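Local coordinates for protein methylxanthine N1-demethylase NdmA (Pseudomonas putida, PDB 6ICN) that removes the N1-methyl group of caffeine as a Rieske-type non-heme iron oxygenase, giving theobromine and formaldehyde, at residues 164-169 against 291-296; 31-36 against 344-349. One frame throughout, in Å; residues are numbered along the deposited sequence.

Contact 1. Residues 164-169 against 291-296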
loop_
_atom_site.group_PDB
_atom_site.type_symbol
_atom_site.label_atom_id
_atom_site.label_comp_id
_atom_site.label_asym_id
_atom_site.label_seq_id
_atom_site.Cartn_x
_atom_site.Cartn_y
_atom_site.Cartn_z
ATOM N N ARG A 164 44.016 -18.005 5.819
ATOM C CA ARG A 164 43.590 -18.906 4.755
ATOM C C ARG A 164 42.118 -18.741 4.393
ATOM O O ARG A 164 41.679 -19.332 3.399
ATOM C CB ARG A 164 43.826 -20.364 5.153
ATOM C CG ARG A 164 45.264 -20.704 5.482
ATOM C CD ARG A 164 45.378 -22.110 6.038
ATOM N NE ARG A 164 44.533 -22.311 7.214
ATOM C CZ ARG A 164 43.697 -23.333 7.368
ATOM N NH1 ARG A 164 43.601 -24.260 6.420
ATOM N NH2 ARG A 164 42.970 -23.440 8.478
ATOM N N LEU A 165 41.347 -17.987 5.176
ATOM C CA LEU A 165 39.892 -17.971 5.055
ATOM C C LEU A 165 39.391 -16.565 4.748
ATOM O O LEU A 165 39.800 -15.599 5.399
ATOM C CB LEU A 165 39.238 -18.473 6.338
ATOM C CG LEU A 165 39.744 -19.777 6.960
ATOM C CD1 LEU A 165 38.963 -20.101 8.230
ATOM C CD2 LEU A 165 39.662 -20.923 5.952
ATOM N N ARG A 166 38.492 -16.464 3.768
ATOM C CA ARG A 166 37.780 -15.227 3.468
ATOM C C ARG A 166 36.506 -15.197 4.310
ATOM O O ARG A 166 35.738 -16.163 4.292
ATOM C CB ARG A 166 37.447 -15.157 1.976
ATOM C CG ARG A 166 36.501 -14.024 1.568
ATOM C CD ARG A 166 36.287 -13.971 0.052
ATOM N NE ARG A 166 35.382 -12.895 -0.338
ATOM C CZ ARG A 166 35.755 -11.629 -0.499
ATOM N NH1 ARG A 166 37.026 -11.286 -0.307
ATOM N NH2 ARG A 166 34.866 -10.706 -0.858
ATOM N N ILE A 167 36.292 -14.099 5.038
ATOM C CA ILE A 167 35.176 -13.960 5.978
ATOM C C ILE A 167 34.123 -13.028 5.387
ATOM O O ILE A 167 34.455 -11.944 4.897
ATOM C CB ILE A 167 35.662 -13.423 7.333
ATOM C CG1 ILE A 167 36.650 -14.407 7.972
ATOM C CG2 ILE A 167 34.482 -13.142 8.256
ATOM C CD1 ILE A 167 37.244 -13.906 9.278
ATOM N N VAL A 168 32.849 -13.434 5.466
ATOM C CA VAL A 168 31.713 -12.613 5.051
ATOM C C VAL A 168 30.761 -12.469 6.234
ATOM O O VAL A 168 30.337 -13.474 6.822
ATOM C CB VAL A 168 30.978 -13.234 3.846
ATOM C CG1 VAL A 168 29.668 -12.475 3.560
ATOM C CG2 VAL A 168 31.887 -13.287 2.612
ATOM N N ILE A 169 30.433 -11.229 6.585
ATOM C CA ILE A 169 29.462 -10.920 7.636
ATOM C C ILE A 169 28.126 -10.639 6.961
ATOM O O ILE A 169 27.984 -9.645 6.235
ATOM C CB ILE A 169 29.904 -9.709 8.471
ATOM C CG1 ILE A 169 31.289 -9.950 9.094
ATOM C CG2 ILE A 169 28.849 -9.382 9.556
ATOM C CD1 ILE A 169 31.941 -8.668 9.676
ATOM N N ASP A 291 35.236 -18.045 -5.630
ATOM C CA ASP A 291 33.875 -18.002 -6.133
ATOM C C ASP A 291 33.150 -16.783 -5.568
ATOM O O ASP A 291 33.710 -15.983 -4.818
ATOM C CB ASP A 291 33.152 -19.291 -5.771
ATOM C CG ASP A 291 33.190 -19.579 -4.271
ATOM O OD1 ASP A 291 33.739 -18.761 -3.500
ATOM O OD2 ASP A 291 32.663 -20.631 -3.872
ATOM N N SER A 292 31.872 -16.653 -5.902
ATOM C CA SER A 292 31.102 -15.474 -5.517
ATOM C C SER A 292 30.622 -15.567 -4.074
ATOM O O SER A 292 30.049 -16.584 -3.679
ATOM C CB SER A 292 29.883 -15.322 -6.426
ATOM O OG SER A 292 29.041 -14.313 -5.907
ATOM N N ASP A 293 30.809 -14.486 -3.306
ATOM C CA ASP A 293 30.189 -14.396 -1.980
ATOM C C ASP A 293 28.689 -14.646 -2.051
ATOM O O ASP A 293 28.098 -15.196 -1.115
ATOM C CB ASP A 293 30.416 -13.017 -1.356
ATOM C CG ASP A 293 31.860 -12.778 -0.955
ATOM O OD1 ASP A 293 32.634 -13.751 -0.870
ATOM O OD2 ASP A 293 32.210 -11.609 -0.711
ATOM N N TYR A 294 28.049 -14.209 -3.140
ATOM C CA TYR A 294 26.588 -14.259 -3.232
ATOM C C TYR A 294 26.058 -15.646 -3.564
ATOM O O TYR A 294 24.878 -15.923 -3.313
ATOM C CB TYR A 294 26.118 -13.223 -4.250
ATOM C CG TYR A 294 26.528 -11.860 -3.773
ATOM C CD1 TYR A 294 25.834 -11.248 -2.733
ATOM C CD2 TYR A 294 27.658 -11.221 -4.280
ATOM C CE1 TYR A 294 26.221 -10.025 -2.249
ATOM C CE2 TYR A 294 28.054 -9.986 -3.797
ATOM C CZ TYR A 294 27.317 -9.395 -2.780
ATOM O OH TYR A 294 27.678 -8.175 -2.267
ATOM N N LEU A 295 26.894 -16.522 -4.122
ATOM C CA LEU A 295 26.563 -17.940 -4.147
ATOM C C LEU A 295 26.244 -18.433 -2.740
ATOM O O LEU A 295 25.212 -19.075 -2.495
ATOM C CB LEU A 295 27.735 -18.727 -4.733
ATOM C CG LEU A 295 27.532 -20.237 -4.796
ATOM C CD1 LEU A 295 26.436 -20.586 -5.800
ATOM C CD2 LEU A 295 28.842 -20.894 -5.179
ATOM N N HIS A 296 27.103 -18.082 -1.790
ATOM C CA HIS A 296 26.936 -18.550 -0.420
ATOM C C HIS A 296 25.842 -17.788 0.313
ATOM O O HIS A 296 25.052 -18.398 1.043
ATOM C CB HIS A 296 28.280 -18.450 0.300
ATOM C CG HIS A 296 29.332 -19.276 -0.367
ATOM N ND1 HIS A 296 29.375 -20.648 -0.239
ATOM C CD2 HIS A 296 30.290 -18.949 -1.266
ATOM C CE1 HIS A 296 30.359 -21.122 -0.980
ATOM N NE2 HIS A 296 30.923 -20.113 -1.624
#

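Contact 2. Residues 31-36 against 344-349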
loop_
_atom_site.group_PDB
_atom_site.type_symbol
_atom_site.label_atom_id
_atom_site.label_comp_id
_atom_site.label_asym_id
_atom_site.label_seq_id
_atom_site.Cartn_x
_atom_site.Cartn_y
_atom_site.Cartn_z
ATOM N N LEU A 31 20.549 -14.388 31.932
ATOM C CA LEU A 31 21.104 -14.078 30.616
ATOM C C LEU A 31 21.801 -12.720 30.565
ATOM O O LEU A 31 22.637 -12.509 29.682
ATOM C CB LEU A 31 19.994 -14.137 29.554
ATOM C CG LEU A 31 19.404 -15.538 29.363
ATOM C CD1 LEU A 31 18.208 -15.485 28.389
ATOM C CD2 LEU A 31 20.461 -16.475 28.831
ATOM N N ARG A 32 21.488 -11.805 31.490
ATOM C CA ARG A 32 22.130 -10.489 31.500
ATOM C C ARG A 32 23.626 -10.588 31.769
ATOM O O ARG A 32 24.363 -9.651 31.459
ATOM C CB ARG A 32 21.474 -9.576 32.550
ATOM C CG ARG A 32 19.986 -9.305 32.305
ATOM C CD ARG A 32 19.333 -8.525 33.448
ATOM N NE ARG A 32 20.001 -7.253 33.714
ATOM C CZ ARG A 32 19.643 -6.098 33.164
ATOM N NH1 ARG A 32 18.611 -6.062 32.326
ATOM N NH2 ARG A 32 20.309 -4.984 33.453
ATOM N N HIS A 33 24.093 -11.713 32.313
ATOM C CA HIS A 33 25.506 -11.857 32.645
ATOM C C HIS A 33 26.378 -12.253 31.469
ATOM O O HIS A 33 27.604 -12.257 31.608
ATOM C CB HIS A 33 25.654 -12.883 33.785
ATOM C CG HIS A 33 25.122 -12.373 35.082
ATOM N ND1 HIS A 33 25.925 -11.763 36.020
ATOM C CD2 HIS A 33 23.858 -12.303 35.565
ATOM C CE1 HIS A 33 25.187 -11.366 37.036
ATOM N NE2 HIS A 33 23.930 -11.686 36.789
ATOM N N PHE A 34 25.796 -12.588 30.315
ATOM C CA PHE A 34 26.561 -12.970 29.136
ATOM C C PHE A 34 26.723 -11.786 28.187
ATOM O O PHE A 34 25.975 -10.807 28.239
ATOM C CB PHE A 34 25.876 -14.113 28.390
ATOM C CG PHE A 34 25.859 -15.406 29.157
ATOM C CD1 PHE A 34 27.002 -16.195 29.213
ATOM C CD2 PHE A 34 24.696 -15.835 29.784
ATOM C CE1 PHE A 34 26.998 -17.398 29.923
ATOM C CE2 PHE A 34 24.682 -17.035 30.490
ATOM C CZ PHE A 34 25.836 -17.810 30.542
ATOM N N TRP A 35 27.737 -11.889 27.336
ATOM C CA TRP A 35 27.880 -10.989 26.191
ATOM C C TRP A 35 26.918 -11.398 25.086
ATOM O O TRP A 35 26.885 -12.566 24.684
ATOM C CB TRP A 35 29.312 -11.029 25.656
ATOM C CG TRP A 35 30.347 -10.484 26.616
ATOM C CD1 TRP A 35 30.980 -11.168 27.631
ATOM C CD2 TRP A 35 30.871 -9.148 26.649
ATOM N NE1 TRP A 35 31.856 -10.329 28.290
ATOM C CE2 TRP A 35 31.810 -9.089 27.704
ATOM C CE3 TRP A 35 30.638 -7.997 25.888
ATOM C CZ2 TRP A 35 32.520 -7.928 28.007
ATOM C CZ3 TRP A 35 31.340 -6.841 26.198
ATOM C CH2 TRP A 35 32.283 -6.822 27.237
ATOM N N HIS A 36 26.179 -10.426 24.552
ATOM C CA HIS A 36 25.301 -10.674 23.421
ATOM C C HIS A 36 25.606 -9.678 22.311
ATOM O O HIS A 36 25.830 -8.500 22.589
ATOM C CB HIS A 36 23.826 -10.531 23.818
ATOM C CG HIS A 36 23.405 -11.438 24.939
ATOM N ND1 HIS A 36 23.165 -12.785 24.756
ATOM C CD2 HIS A 36 23.161 -11.182 26.245
ATOM C CE1 HIS A 36 22.814 -13.325 25.913
ATOM N NE2 HIS A 36 22.801 -12.374 26.835
ATOM N N GLU A 344 19.746 -21.987 37.757
ATOM C CA GLU A 344 19.757 -22.307 39.183
ATOM C C GLU A 344 21.007 -21.765 39.865
ATOM O O GLU A 344 20.922 -21.186 40.956
ATOM C CB GLU A 344 19.651 -23.822 39.374
ATOM C CG GLU A 344 18.296 -24.394 38.973
ATOM C CD GLU A 344 17.144 -23.756 39.739
ATOM O OE1 GLU A 344 16.041 -23.637 39.160
ATOM O OE2 GLU A 344 17.355 -23.361 40.916
ATOM N N ALA A 345 22.167 -21.930 39.230
ATOM C CA ALA A 345 23.417 -21.458 39.818
ATOM C C ALA A 345 23.441 -19.939 39.949
ATOM O O ALA A 345 23.979 -19.404 40.927
ATOM C CB ALA A 345 24.596 -21.948 38.988
ATOM N N HIS A 346 22.876 -19.218 38.974
ATOM C CA HIS A 346 22.799 -17.766 39.105
ATOM C C HIS A 346 22.088 -17.358 40.398
ATOM O O HIS A 346 22.491 -16.390 41.057
ATOM C CB HIS A 346 22.095 -17.170 37.880
ATOM C CG HIS A 346 21.622 -15.765 38.080
ATOM N ND1 HIS A 346 20.360 -15.464 38.543
ATOM C CD2 HIS A 346 22.251 -14.577 37.897
ATOM C CE1 HIS A 346 20.224 -14.152 38.626
ATOM N NE2 HIS A 346 21.359 -13.592 38.245
ATOM N N LYS A 347 21.045 -18.094 40.793
ATOM C CA LYS A 347 20.347 -17.765 42.031
ATOM C C LYS A 347 21.252 -17.932 43.242
ATOM O O LYS A 347 21.068 -17.239 44.249
ATOM C CB LYS A 347 19.108 -18.642 42.212
ATOM C CG LYS A 347 17.988 -18.436 41.220
ATOM C CD LYS A 347 16.907 -19.489 41.475
ATOM C CE LYS A 347 15.877 -19.546 40.353
ATOM N NZ LYS A 347 14.900 -20.660 40.561
ATOM N N GLU A 348 22.220 -18.846 43.167
ATOM C CA GLU A 348 23.134 -19.112 44.271
ATOM C C GLU A 348 24.330 -18.165 44.319
ATOM O O GLU A 348 25.069 -18.185 45.309
ATOM C CB GLU A 348 23.641 -20.559 44.212
ATOM C CG GLU A 348 22.559 -21.612 44.421
ATOM C CD GLU A 348 21.737 -21.351 45.671
ATOM O OE1 GLU A 348 20.485 -21.360 45.579
ATOM O OE2 GLU A 348 22.348 -21.115 46.742
ATOM N N GLY A 349 24.557 -17.358 43.291
ATOM C CA GLY A 349 25.562 -16.314 43.344
ATOM C C GLY A 349 26.740 -16.574 42.418
ATOM O O GLY A 349 26.823 -17.582 41.715
HETATM O O HOH W 1 21.933 -10.987 38.570
#

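Contact 1. Residues 164-169 against 291-296
The guanidinium of R166 meets the carboxylate of D293 edge-on, through NE and NH2, one nitrogen to each oxygen. NE of R166 gives its hydrogen to OD1 of D293 over 2.9 Å, almost straight at 174°. NH2 of R166 meets OD2 of D293 at 2.8 Å. Guanidinium and carboxylate lie nearly in one plane, 18° apart, and OD1 takes NE on its syn lone pair. The second bond is less flat: NH2 reaches OD2 on the syn side, but somewhat out of the carboxylate plane. The two bonds together fix the rotation of the carboxylate. The R166 chain has CG anti to the backbone N (chi1 170°) and runs extended out to NE. The extended chain brings NE and NH2 to the aspartate, whose side chain it meets at about a right angle.

The packed side of the contact is small. CG2 of V168 lies 3.6 Å from OD1 of D293, so a methyl group backs the oxygen that NE holds. R286, on the neighbouring strand 277-286, forms a salt bridge to the same OD1 and another to D291. Two arginines thus share D293, which would probably favour its charged form. The solvent side is that of R166, which is exposed at the surface although both its bonds are short.

The helix start has bonds of its own. OG of S292, the N-cap residue, accepts from N of Y294 at 2.9 Å and also bonds E45 of a second subunit. NE2 of H296 gives a hydrogen bond to OD2 of D291 at 2.9 Å, from above the carboxylate plane. Here an outermost strand of the seven-stranded antiparallel sheet is tied by a bidentate salt bridge to the N-terminal turn of helix 293-313, in the C-terminal oxygenase part of a Rieske oxygenase.

Contact 2. Residues 31-36 against 344-349
H33 and H346 bring their imidazole rings together, and one water bridges them. This is a water-bridged histidine pair in a Rieske oxygenase. It joins the segment leading into strand 35-40, an outermost strand of the six-stranded antiparallel sheet, to the last turns of helix 330-348.

From CB, H346 sends CG anti to the backbone N (chi1 164°), which places the ring beside that of H33. CB and CG themselves lie farther from H33 than the ring tip does. CD2 is the first atom to touch, 3.5 Å from NE2 of H33 and 3.6 Å from CD2 of H33. NE2 at the tip comes to 3.5 Å from NE2 of H33, with no direct hydrogen bond between them. H33 NE2 sits at the edge of the H346 ring, in its plane. The rings are neither stacked nor edge-to-face: their centroids are 5.1 Å apart and the planes make 60°.

The water lies in the plane of both rings, at the edge of each, next to NE2. Around the pair, F149 stacks on H33, and E29 and F353 touch H346. H33 is buried, while H346 is partly exposed.

Before strand 35-40 the chain turns: O of L31 accepts from N of F34 at 3.2 Å and also from the side-chain NE2 of H36, the two donors reaching it from opposite faces of its carbonyl plane. At the pair itself, the water oxygen is 2.8 Å from NE2 of H33 and 2.7 Å from NE2 of H346.

Contact 1 and contact 2 lie on opposite sides of the chain's centre. Their centres are about 35 Å apart and their nearest atoms about 13 Å apart, without touching. Along the chain, 31-36 comes first, then 164-169, 291-296 and 344-349, so both segments of contact 1 fall between those of contact 2. Helices 293-313 and 330-348 follow each other and supply one side of each contact. The strands belong to different sheets: 166-175 edges the seven-stranded sheet, and 35-40 edges the six-stranded one. Contact 1 thus stays with the C-terminal oxygenase part, whereas contact 2 brings a late helix back to the N-terminal Rieske part.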